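Local coordinates for protein putative phosphatase (Bacteroides thetaiotaomicron, PDB 3KYA) that is a putative phosphatase of unproven activity that binds zinc ions and probably joins an IPT/TIG domain to a six-bladed beta-propeller, at residues 304-314 with 326-337; 424-432 with 439-447. All coordinates share one frame; numbering follows the deposited sequence.

Contact 1: 304-314 with 326-337; sequences FTIADPSWEFQ and FGVINNHYFMRS
Phe313 and Val328 face each other as an antiparallel non-hydrogen-bonded pair, their CA atoms 4.4 Å apart, and the next pair, Gln314 with Gly327, exchanges two backbone hydrogen bonds. Ahead of this short pairing, residues 306-312 form a loop that packs against the turn and return strand of 326-337. Asn330 ties that loop down with both ends of one amide: ND2 donates to Ser310 O at 3.0 Å, while OD1 accepts from Glu312 N, also at 3.0 Å, so the backbone is gripped before and after Trp311. With CG between its own backbone N and carbonyl carbon (chi1 68°), the amide is turned onto the loop. Trp311 is sandwiched in turn. Asn331 ND2 lies over one face, 3.3 Å from Trp311 CZ3, with the amide and ring planes 28° apart, and Ala307 CB sits over the other. Val328 CG1 lies over the five-membered ring, on the same face as Asn331 ND2. At the ring's edge Trp311 NE1 donates to Tyr333 OH at 2.9 Å, satisfying the buried indole N-H. Deeper in, Ile306 is the central apolar piece: CG2 meets Phe326 CD2 at 3.8 Å, CB approaches SE of selenomethionine Met335 at 4.0 Å, and CD1 sits over the centre of one face of the Phe313 ring. Glu312 lays its extended chain across Ile329 and ends in a salt bridge with Arg189. Strand 300-305 ends one four-stranded antiparallel sheet and strand 313-317 begins the next, a blade-to-blade connection consistent with a beta-propeller.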
loop_
_atom_site.group_PDB
_atom_site.type_symbol
_atom_site.label_atom_id
_atom_site.label_comp_id
_atom_site.label_asym_id
_atom_site.label_seq_id
_atom_site.Cartn_x
_atom_site.Cartn_y
_atom_site.Cartn_z
ATOM N N PHE A 304 11.552 30.492 -14.677
ATOM C CA PHE A 304 12.707 29.920 -14.005
ATOM C C PHE A 304 13.373 28.879 -14.894
ATOM O O PHE A 304 12.875 28.570 -16.000
ATOM C CB PHE A 304 12.281 29.260 -12.677
ATOM C CG PHE A 304 10.975 28.483 -12.768
ATOM C CD1 PHE A 304 10.904 27.278 -13.450
ATOM C CD2 PHE A 304 9.830 28.960 -12.150
ATOM C CE1 PHE A 304 9.698 26.566 -13.532
ATOM C CE2 PHE A 304 8.624 28.263 -12.235
ATOM C CZ PHE A 304 8.563 27.063 -12.927
ATOM N N THR A 305 14.519 28.392 -14.418
ATOM C CA THR A 305 15.220 27.246 -14.975
ATOM C C THR A 305 14.991 26.194 -13.887
ATOM O O THR A 305 15.157 26.502 -12.705
ATOM C CB THR A 305 16.702 27.526 -15.218
ATOM O OG1 THR A 305 17.291 28.093 -14.040
ATOM C CG2 THR A 305 16.875 28.508 -16.382
ATOM N N ILE A 306 14.616 24.967 -14.236
ATOM C CA ILE A 306 14.287 23.992 -13.185
ATOM C C ILE A 306 15.475 23.334 -12.464
ATOM O O ILE A 306 15.332 22.944 -11.319
ATOM C CB ILE A 306 13.282 22.896 -13.684
ATOM C CG1 ILE A 306 13.951 21.862 -14.601
ATOM C CG2 ILE A 306 12.067 23.576 -14.351
ATOM C CD1 ILE A 306 12.999 20.711 -15.063
ATOM N N ALA A 307 16.614 23.206 -13.144
ATOM C CA ALA A 307 17.805 22.561 -12.596
ATOM C C ALA A 307 19.068 23.040 -13.323
ATOM O O ALA A 307 19.325 24.239 -13.387
ATOM C CB ALA A 307 17.672 21.041 -12.679
ATOM N N ASP A 308 19.819 22.105 -13.899
ATOM C CA ASP A 308 21.061 22.409 -14.611
ATOM C C ASP A 308 20.864 22.406 -16.120
ATOM O O ASP A 308 19.785 22.064 -16.599
ATOM C CB ASP A 308 22.101 21.379 -14.212
ATOM C CG ASP A 308 22.412 21.446 -12.760
ATOM O OD1 ASP A 308 22.880 22.525 -12.317
ATOM O OD2 ASP A 308 22.191 20.422 -12.079
ATOM N N PRO A 309 21.895 22.817 -16.876
ATOM C CA PRO A 309 21.741 22.829 -18.332
ATOM C C PRO A 309 21.576 21.441 -18.932
ATOM O O PRO A 309 21.960 20.445 -18.313
ATOM C CB PRO A 309 23.060 23.450 -18.817
ATOM C CG PRO A 309 23.520 24.272 -17.675
ATOM C CD PRO A 309 23.124 23.513 -16.457
ATOM N N SER A 310 21.014 21.396 -20.133
ATOM C CA SER A 310 20.799 20.155 -20.862
ATOM C C SER A 310 19.819 19.252 -20.104
ATOM O O SER A 310 20.118 18.094 -19.823
ATOM C CB SER A 310 22.134 19.455 -21.131
ATOM O OG SER A 310 22.980 20.301 -21.911
ATOM N N TRP A 311 18.653 19.816 -19.789
ATOM C CA TRP A 311 17.633 19.143 -19.002
ATOM C C TRP A 311 16.424 18.902 -19.907
ATOM O O TRP A 311 15.759 19.853 -20.327
ATOM C CB TRP A 311 17.258 20.021 -17.802
ATOM C CG TRP A 311 17.378 19.294 -16.472
ATOM C CD1 TRP A 311 16.376 18.992 -15.582
ATOM C CD2 TRP A 311 18.586 18.765 -15.904
ATOM N NE1 TRP A 311 16.901 18.327 -14.493
ATOM C CE2 TRP A 311 18.247 18.160 -14.678
ATOM C CE3 TRP A 311 19.924 18.733 -16.327
ATOM C CZ2 TRP A 311 19.200 17.545 -13.859
ATOM C CZ3 TRP A 311 20.873 18.122 -15.512
ATOM C CH2 TRP A 311 20.506 17.542 -14.294
ATOM N N GLU A 312 16.178 17.639 -20.238
ATOM C CA GLU A 312 15.083 17.264 -21.136
ATOM C C GLU A 312 13.850 16.913 -20.327
ATOM O O GLU A 312 13.871 15.928 -19.579
ATOM C CB GLU A 312 15.500 16.066 -21.979
ATOM C CG GLU A 312 14.497 15.719 -23.075
ATOM C CD GLU A 312 14.833 14.449 -23.817
ATOM O OE1 GLU A 312 15.829 13.775 -23.484
ATOM O OE2 GLU A 312 14.088 14.118 -24.757
ATOM N N PHE A 313 12.762 17.667 -20.490
ATOM C CA PHE A 313 11.568 17.396 -19.674
ATOM C C PHE A 313 10.249 17.868 -20.246
ATOM O O PHE A 313 10.205 18.763 -21.088
ATOM C CB PHE A 313 11.728 18.009 -18.260
ATOM C CG PHE A 313 11.742 19.520 -18.226
ATOM C CD1 PHE A 313 12.932 20.229 -18.396
ATOM C CD2 PHE A 313 10.577 20.237 -17.987
ATOM C CE1 PHE A 313 12.949 21.623 -18.351
ATOM C CE2 PHE A 313 10.587 21.640 -17.941
ATOM C CZ PHE A 313 11.777 22.327 -18.131
ATOM N N GLN A 314 9.179 17.250 -19.743
ATOM C CA GLN A 314 7.814 17.620 -20.076
ATOM C C GLN A 314 7.045 17.990 -18.805
ATOM O O GLN A 314 7.456 17.646 -17.685
ATOM C CB GLN A 314 7.102 16.510 -20.860
ATOM C CG GLN A 314 7.750 16.287 -22.199
ATOM C CD GLN A 314 6.945 15.405 -23.115
ATOM O OE1 GLN A 314 6.319 14.426 -22.686
ATOM N NE2 GLN A 314 6.954 15.749 -24.400
ATOM N N PHE A 326 7.103 17.815 -13.295
ATOM C CA PHE A 326 8.008 17.970 -14.423
ATOM C C PHE A 326 8.800 16.668 -14.531
ATOM O O PHE A 326 9.587 16.341 -13.633
ATOM C CB PHE A 326 8.975 19.159 -14.267
ATOM C CG PHE A 326 8.308 20.493 -14.035
ATOM C CD1 PHE A 326 7.041 20.764 -14.517
ATOM C CD2 PHE A 326 8.995 21.512 -13.420
ATOM C CE1 PHE A 326 6.453 22.016 -14.326
ATOM C CE2 PHE A 326 8.405 22.767 -13.241
ATOM C CZ PHE A 326 7.135 23.002 -13.690
ATOM N N GLY A 327 8.586 15.923 -15.615
ATOM C CA GLY A 327 9.270 14.652 -15.829
ATOM C C GLY A 327 10.578 14.855 -16.570
ATOM O O GLY A 327 10.566 15.170 -17.766
ATOM N N VAL A 328 11.695 14.674 -15.863
ATOM C CA VAL A 328 13.038 14.867 -16.431
ATOM C C VAL A 328 13.458 13.551 -17.084
ATOM O O VAL A 328 14.002 12.653 -16.452
ATOM C CB VAL A 328 14.047 15.376 -15.373
ATOM C CG1 VAL A 328 15.356 15.774 -16.034
ATOM C CG2 VAL A 328 13.479 16.577 -14.628
ATOM N N ILE A 329 13.128 13.447 -18.372
ATOM C CA ILE A 329 13.357 12.265 -19.195
ATOM C C ILE A 329 14.798 11.759 -19.183
ATOM O O ILE A 329 15.041 10.564 -18.984
ATOM C CB ILE A 329 12.966 12.584 -20.675
ATOM C CG1 ILE A 329 11.480 12.935 -20.787
ATOM C CG2 ILE A 329 13.316 11.419 -21.607
ATOM C CD1 ILE A 329 11.132 13.636 -22.134
ATOM N N ASN A 330 15.749 12.671 -19.363
ATOM C CA ASN A 330 17.153 12.276 -19.464
ATOM C C ASN A 330 17.916 12.153 -18.138
ATOM O O ASN A 330 19.051 11.689 -18.138
ATOM C CB ASN A 330 17.917 13.210 -20.431
ATOM C CG ASN A 330 18.073 14.643 -19.914
ATOM O OD1 ASN A 330 17.306 15.123 -19.090
ATOM N ND2 ASN A 330 19.059 15.350 -20.458
ATOM N N ASN A 331 17.299 12.534 -17.019
ATOM C CA ASN A 331 17.978 12.454 -15.720
ATOM C C ASN A 331 17.247 11.664 -14.622
ATOM O O ASN A 331 17.653 11.661 -13.460
ATOM C CB ASN A 331 18.423 13.857 -15.291
ATOM C CG ASN A 331 19.640 14.330 -16.082
ATOM O OD1 ASN A 331 20.706 13.699 -16.035
ATOM N ND2 ASN A 331 19.500 15.444 -16.788
ATOM N N HIS A 332 16.168 10.995 -15.024
ATOM C CA HIS A 332 15.494 9.962 -14.236
ATOM C C HIS A 332 14.780 10.349 -12.938
ATOM O O HIS A 332 14.802 9.602 -11.966
ATOM C CB HIS A 332 16.520 8.828 -14.002
ATOM C CG HIS A 332 17.390 8.577 -15.195
ATOM N ND1 HIS A 332 16.890 8.100 -16.391
ATOM C CD2 HIS A 332 18.712 8.794 -15.398
ATOM C CE1 HIS A 332 17.871 8.030 -17.277
ATOM N NE2 HIS A 332 18.988 8.441 -16.698
ATOM N N TYR A 333 14.089 11.486 -12.954
ATOM C CA TYR A 333 13.272 11.908 -11.814
ATOM C C TYR A 333 12.167 12.894 -12.218
ATOM O O TYR A 333 12.159 13.408 -13.338
ATOM C CB TYR A 333 14.149 12.504 -10.681
ATOM C CG TYR A 333 14.781 13.867 -10.972
ATOM C CD1 TYR A 333 15.772 14.009 -11.933
ATOM C CD2 TYR A 333 14.415 14.998 -10.250
ATOM C CE1 TYR A 333 16.359 15.256 -12.192
ATOM C CE2 TYR A 333 14.993 16.242 -10.503
ATOM C CZ TYR A 333 15.969 16.362 -11.469
ATOM O OH TYR A 333 16.545 17.592 -11.720
ATOM N N PHE A 334 11.224 13.108 -11.299
ATOM C CA PHE A 334 10.170 14.104 -11.418
ATOM C C PHE A 334 10.329 15.174 -10.334
ATOM O O PHE A 334 10.679 14.864 -9.170
ATOM C CB PHE A 334 8.738 13.512 -11.239
ATOM C CG PHE A 334 8.222 12.728 -12.409
ATOM C CD1 PHE A 334 8.486 11.376 -12.524
ATOM C CD2 PHE A 334 7.395 13.331 -13.361
ATOM C CE1 PHE A 334 8.004 10.648 -13.618
ATOM C CE2 PHE A 334 6.924 12.612 -14.445
ATOM C CZ PHE A 334 7.221 11.267 -14.559
HETATM N N MSE A 335 10.071 16.417 -10.727
HETATM C CA MSE A 335 10.000 17.543 -9.821
HETATM C C MSE A 335 8.520 17.938 -9.713
HETATM O O MSE A 335 7.706 17.578 -10.577
HETATM C CB MSE A 335 10.839 18.719 -10.323
HETATM C CG MSE A 335 12.316 18.398 -10.540
HETATM SE SE MSE A 335 13.360 19.960 -11.028
HETATM C CE MSE A 335 13.411 20.806 -9.285
ATOM N N ARG A 336 8.175 18.646 -8.643
ATOM C CA ARG A 336 6.827 19.123 -8.414
ATOM C C ARG A 336 6.852 20.634 -8.295
ATOM O O ARG A 336 7.741 21.198 -7.656
ATOM C CB ARG A 336 6.233 18.516 -7.156
ATOM C CG ARG A 336 4.764 18.860 -6.873
ATOM C CD ARG A 336 4.327 18.158 -5.580
ATOM N NE ARG A 336 2.908 18.295 -5.232
ATOM C CZ ARG A 336 2.352 19.409 -4.769
ATOM N NH1 ARG A 336 3.072 20.509 -4.642
ATOM N NH2 ARG A 336 1.068 19.440 -4.455
ATOM N N SER A 337 5.856 21.275 -8.898
ATOM C CA SER A 337 5.717 22.719 -8.855
ATOM C C SER A 337 4.297 23.129 -8.431
ATOM O O SER A 337 3.314 22.652 -9.014
ATOM C CB SER A 337 6.062 23.275 -10.244
ATOM O OG SER A 337 5.857 24.664 -10.341
HETATM O O HOH W 1 21.885 16.279 -18.605
#

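Contact 2: 424-432 with 439-447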
loop_
_atom_site.group_PDB
_atom_site.type_symbol
_atom_site.label_atom_id
_atom_site.label_comp_id
_atom_site.label_asym_id
_atom_site.label_seq_id
_atom_site.Cartn_x
_atom_site.Cartn_y
_atom_site.Cartn_z
ATOM N N LEU A 424 10.206 -15.150 -16.090
ATOM C CA LEU A 424 10.941 -16.325 -15.626
ATOM C C LEU A 424 11.215 -17.256 -16.795
ATOM O O LEU A 424 12.316 -17.794 -16.952
ATOM C CB LEU A 424 10.135 -17.095 -14.584
ATOM C CG LEU A 424 10.806 -18.385 -14.083
ATOM C CD1 LEU A 424 12.135 -18.059 -13.420
ATOM C CD2 LEU A 424 9.904 -19.145 -13.130
ATOM N N ALA A 425 10.194 -17.446 -17.618
ATOM C CA ALA A 425 10.300 -18.324 -18.776
ATOM C C ALA A 425 11.473 -17.975 -19.659
ATOM O O ALA A 425 12.175 -18.875 -20.105
ATOM C CB ALA A 425 9.004 -18.293 -19.612
ATOM N N ASP A 426 11.684 -16.681 -19.928
ATOM C CA ASP A 426 12.744 -16.314 -20.848
ATOM C C ASP A 426 13.872 -15.437 -20.272
ATOM O O ASP A 426 14.827 -15.171 -20.976
ATOM C CB ASP A 426 12.153 -15.706 -22.129
ATOM C CG ASP A 426 11.397 -14.406 -21.889
ATOM O OD1 ASP A 426 11.529 -13.788 -20.801
ATOM O OD2 ASP A 426 10.670 -14.011 -22.828
ATOM N N GLY A 427 13.748 -15.012 -19.018
ATOM C CA GLY A 427 14.792 -14.218 -18.350
ATOM C C GLY A 427 14.790 -12.733 -18.671
ATOM O O GLY A 427 15.695 -12.009 -18.263
ATOM N N ASN A 428 13.770 -12.271 -19.393
ATOM C CA ASN A 428 13.681 -10.871 -19.807
ATOM C C ASN A 428 12.594 -10.137 -19.075
ATOM O O ASN A 428 11.485 -10.667 -18.936
ATOM C CB ASN A 428 13.349 -10.778 -21.299
ATOM C CG ASN A 428 14.399 -11.386 -22.172
ATOM O OD1 ASN A 428 15.586 -11.398 -21.829
ATOM N ND2 ASN A 428 13.985 -11.887 -23.316
ATOM N N GLN A 429 12.879 -8.910 -18.642
ATOM C CA GLN A 429 11.854 -8.073 -18.009
ATOM C C GLN A 429 10.921 -7.420 -19.058
ATOM O O GLN A 429 9.852 -6.901 -18.713
ATOM C CB GLN A 429 12.491 -6.994 -17.151
ATOM C CG GLN A 429 13.338 -7.537 -16.016
ATOM C CD GLN A 429 12.543 -8.387 -15.046
ATOM O OE1 GLN A 429 11.401 -8.068 -14.707
ATOM N NE2 GLN A 429 13.151 -9.476 -14.581
ATOM N N TRP A 430 11.352 -7.437 -20.317
ATOM C CA TRP A 430 10.581 -6.908 -21.435
ATOM C C TRP A 430 9.925 -8.057 -22.185
ATOM O O TRP A 430 10.356 -9.207 -22.086
ATOM C CB TRP A 430 11.477 -6.106 -22.397
ATOM C CG TRP A 430 12.701 -6.865 -22.882
ATOM C CD1 TRP A 430 13.941 -6.853 -22.303
ATOM C CD2 TRP A 430 12.805 -7.731 -24.021
ATOM N NE1 TRP A 430 14.800 -7.653 -23.005
ATOM C CE2 TRP A 430 14.133 -8.216 -24.058
ATOM C CE3 TRP A 430 11.907 -8.153 -25.009
ATOM C CZ2 TRP A 430 14.590 -9.083 -25.049
ATOM C CZ3 TRP A 430 12.365 -9.021 -25.999
ATOM C CH2 TRP A 430 13.691 -9.473 -26.013
ATOM N N GLY A 431 8.877 -7.732 -22.929
ATOM C CA GLY A 431 8.144 -8.722 -23.704
ATOM C C GLY A 431 6.899 -8.144 -24.366
ATOM O O GLY A 431 6.703 -6.914 -24.407
ATOM N N THR A 432 6.062 -9.037 -24.892
ATOM C CA THR A 432 4.854 -8.635 -25.602
ATOM C C THR A 432 3.576 -9.225 -25.014
ATOM O O THR A 432 2.487 -8.996 -25.551
ATOM C CB THR A 432 4.964 -9.071 -27.087
ATOM O OG1 THR A 432 4.962 -10.504 -27.175
ATOM C CG2 THR A 432 6.247 -8.528 -27.730
ATOM N N GLU A 439 1.471 -10.363 -13.119
ATOM C CA GLU A 439 1.869 -11.770 -13.207
ATOM C C GLU A 439 2.240 -12.238 -14.602
ATOM O O GLU A 439 3.010 -13.182 -14.739
ATOM C CB GLU A 439 0.755 -12.700 -12.678
ATOM C CG GLU A 439 0.568 -12.630 -11.196
ATOM C CD GLU A 439 1.874 -12.871 -10.431
ATOM O OE1 GLU A 439 2.614 -13.820 -10.734
ATOM O OE2 GLU A 439 2.161 -12.073 -9.536
ATOM N N VAL A 440 1.690 -11.597 -15.636
ATOM C CA VAL A 440 1.899 -12.053 -17.010
ATOM C C VAL A 440 2.307 -10.949 -18.003
ATOM O O VAL A 440 3.269 -11.124 -18.759
ATOM C CB VAL A 440 0.610 -12.763 -17.548
ATOM C CG1 VAL A 440 0.780 -13.170 -19.010
ATOM C CG2 VAL A 440 0.229 -14.002 -16.672
ATOM N N ALA A 441 1.551 -9.846 -18.023
ATOM C CA ALA A 441 1.758 -8.772 -19.007
ATOM C C ALA A 441 3.183 -8.178 -19.037
ATOM O O ALA A 441 3.812 -7.965 -17.983
ATOM C CB ALA A 441 0.740 -7.651 -18.782
ATOM N N ARG A 442 3.667 -7.917 -20.254
ATOM C CA ARG A 442 4.969 -7.267 -20.459
ATOM C C ARG A 442 4.908 -6.285 -21.606
ATOM O O ARG A 442 4.080 -6.425 -22.502
ATOM C CB ARG A 442 6.071 -8.284 -20.737
ATOM C CG ARG A 442 6.404 -9.139 -19.536
ATOM C CD ARG A 442 7.626 -9.999 -19.760
ATOM N NE ARG A 442 7.449 -11.007 -20.792
ATOM C CZ ARG A 442 8.377 -11.900 -21.129
ATOM N NH1 ARG A 442 9.572 -11.874 -20.543
ATOM N NH2 ARG A 442 8.131 -12.811 -22.064
ATOM N N PHE A 443 5.804 -5.301 -21.550
ATOM C CA PHE A 443 5.971 -4.296 -22.588
ATOM C C PHE A 443 7.440 -4.277 -22.987
ATOM O O PHE A 443 8.272 -4.937 -22.343
ATOM C CB PHE A 443 5.630 -2.890 -22.070
ATOM C CG PHE A 443 4.218 -2.719 -21.522
ATOM C CD1 PHE A 443 3.170 -2.341 -22.352
ATOM C CD2 PHE A 443 3.962 -2.843 -20.154
ATOM C CE1 PHE A 443 1.870 -2.166 -21.839
ATOM C CE2 PHE A 443 2.695 -2.644 -19.643
ATOM C CZ PHE A 443 1.640 -2.314 -20.485
ATOM N N ARG A 444 7.759 -3.568 -24.071
ATOM C CA ARG A 444 9.153 -3.263 -24.407
ATOM C C ARG A 444 9.249 -1.767 -24.070
ATOM O O ARG A 444 8.495 -1.300 -23.201
ATOM C CB ARG A 444 9.512 -3.639 -25.849
ATOM C CG ARG A 444 9.297 -5.135 -26.130
ATOM C CD ARG A 444 9.886 -5.613 -27.428
ATOM N NE ARG A 444 11.344 -5.582 -27.381
ATOM C CZ ARG A 444 12.146 -6.193 -28.241
ATOM N NH1 ARG A 444 11.649 -6.901 -29.247
ATOM N NH2 ARG A 444 13.454 -6.093 -28.088
ATOM N N ASP A 445 10.152 -1.006 -24.688
ATOM C CA ASP A 445 10.262 0.433 -24.350
ATOM C C ASP A 445 8.910 1.163 -24.526
ATOM O O ASP A 445 8.342 1.163 -25.618
ATOM C CB ASP A 445 11.325 1.134 -25.199
ATOM C CG ASP A 445 12.694 0.475 -25.117
ATOM O OD1 ASP A 445 12.791 -0.780 -25.272
ATOM O OD2 ASP A 445 13.678 1.235 -24.947
ATOM N N VAL A 446 8.425 1.799 -23.463
ATOM C CA VAL A 446 7.126 2.498 -23.462
ATOM C C VAL A 446 7.311 4.010 -23.322
ATOM O O VAL A 446 7.938 4.479 -22.377
ATOM C CB VAL A 446 6.174 1.940 -22.359
ATOM C CG1 VAL A 446 5.512 0.643 -22.830
ATOM C CG2 VAL A 446 6.918 1.747 -21.019
ATOM N N SER A 447 6.719 4.766 -24.246
ATOM C CA SER A 447 6.916 6.228 -24.323
ATOM C C SER A 447 5.655 7.096 -24.201
ATOM O O SER A 447 5.733 8.231 -23.725
ATOM C CB SER A 447 7.624 6.568 -25.653
ATOM O OG SER A 447 6.871 6.096 -26.773
HETATM O O HOH W 2 7.415 -5.465 -19.202
#
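Arg442 takes hold of Asp426 end-on, NH1 meeting OD1 at 2.7 Å on its syn lone pair and NH2 meeting OD2 at 2.9 Å from 34° out of the carboxylate plane. NH1 donates a second time, to Asn428 O at 2.8 Å, and the bend of the chain at chi3 (-65°) helps turn the guanidinium toward these acceptors. Packing is tight over one face of the guanidinium: Gly431 CA and Trp430 O lie there, and a side chain at Gly431 would run into Arg442 NE, which pairs with Asp433. Asp426 OD1 also accepts from Asn428 N at 3.1 Å, closing an Asx turn. Replacing Arg442 by an alanine would probably leave the Asp426 carboxylate without its paired charge and Asn428 O without this donor, so that the 426-428 turn is less firmly fixed. Segment 439-447 leads into strand 446-452, the edge of a sheet in which strand 105-110 pairs with strand 467-473, consistent with closure of a beta-propeller ring by strands from both ends of the propeller region. Gly431 N donates to Phe443 O at 2.9 Å, and a water joins Gln429 O to Phe443 N. The looser, partly exposed side is held by stacking instead: the Arg444 guanidinium lies nearly flat on Trp430, centres 4.2 Å apart and planes at 15°, an off-centre cation-pi contact, while Asn428 ND2 touches the opposite ring face.

Contacts 1 and 2 follow each other along the chain without touching; their centres are 27 Å apart and their nearest atoms about 6 Å. Arg143 of strand 141-147 lies between them, hydrogen-bonded by Gln314 of contact 1 and touched by Ser447 of contact 2. The first contact joins two successive sheets, whereas the second leads into the sheet where early and late strands meet, so the two illustrate different kinds of connection in one probable propeller. Neither contains a zinc ligand: the Ser337 side chain is about 13 Å from a bound zinc and about 9 Å from the side chain of Asp340, whose zinc is absent from this chain, and contact 2 lies away from the known sites.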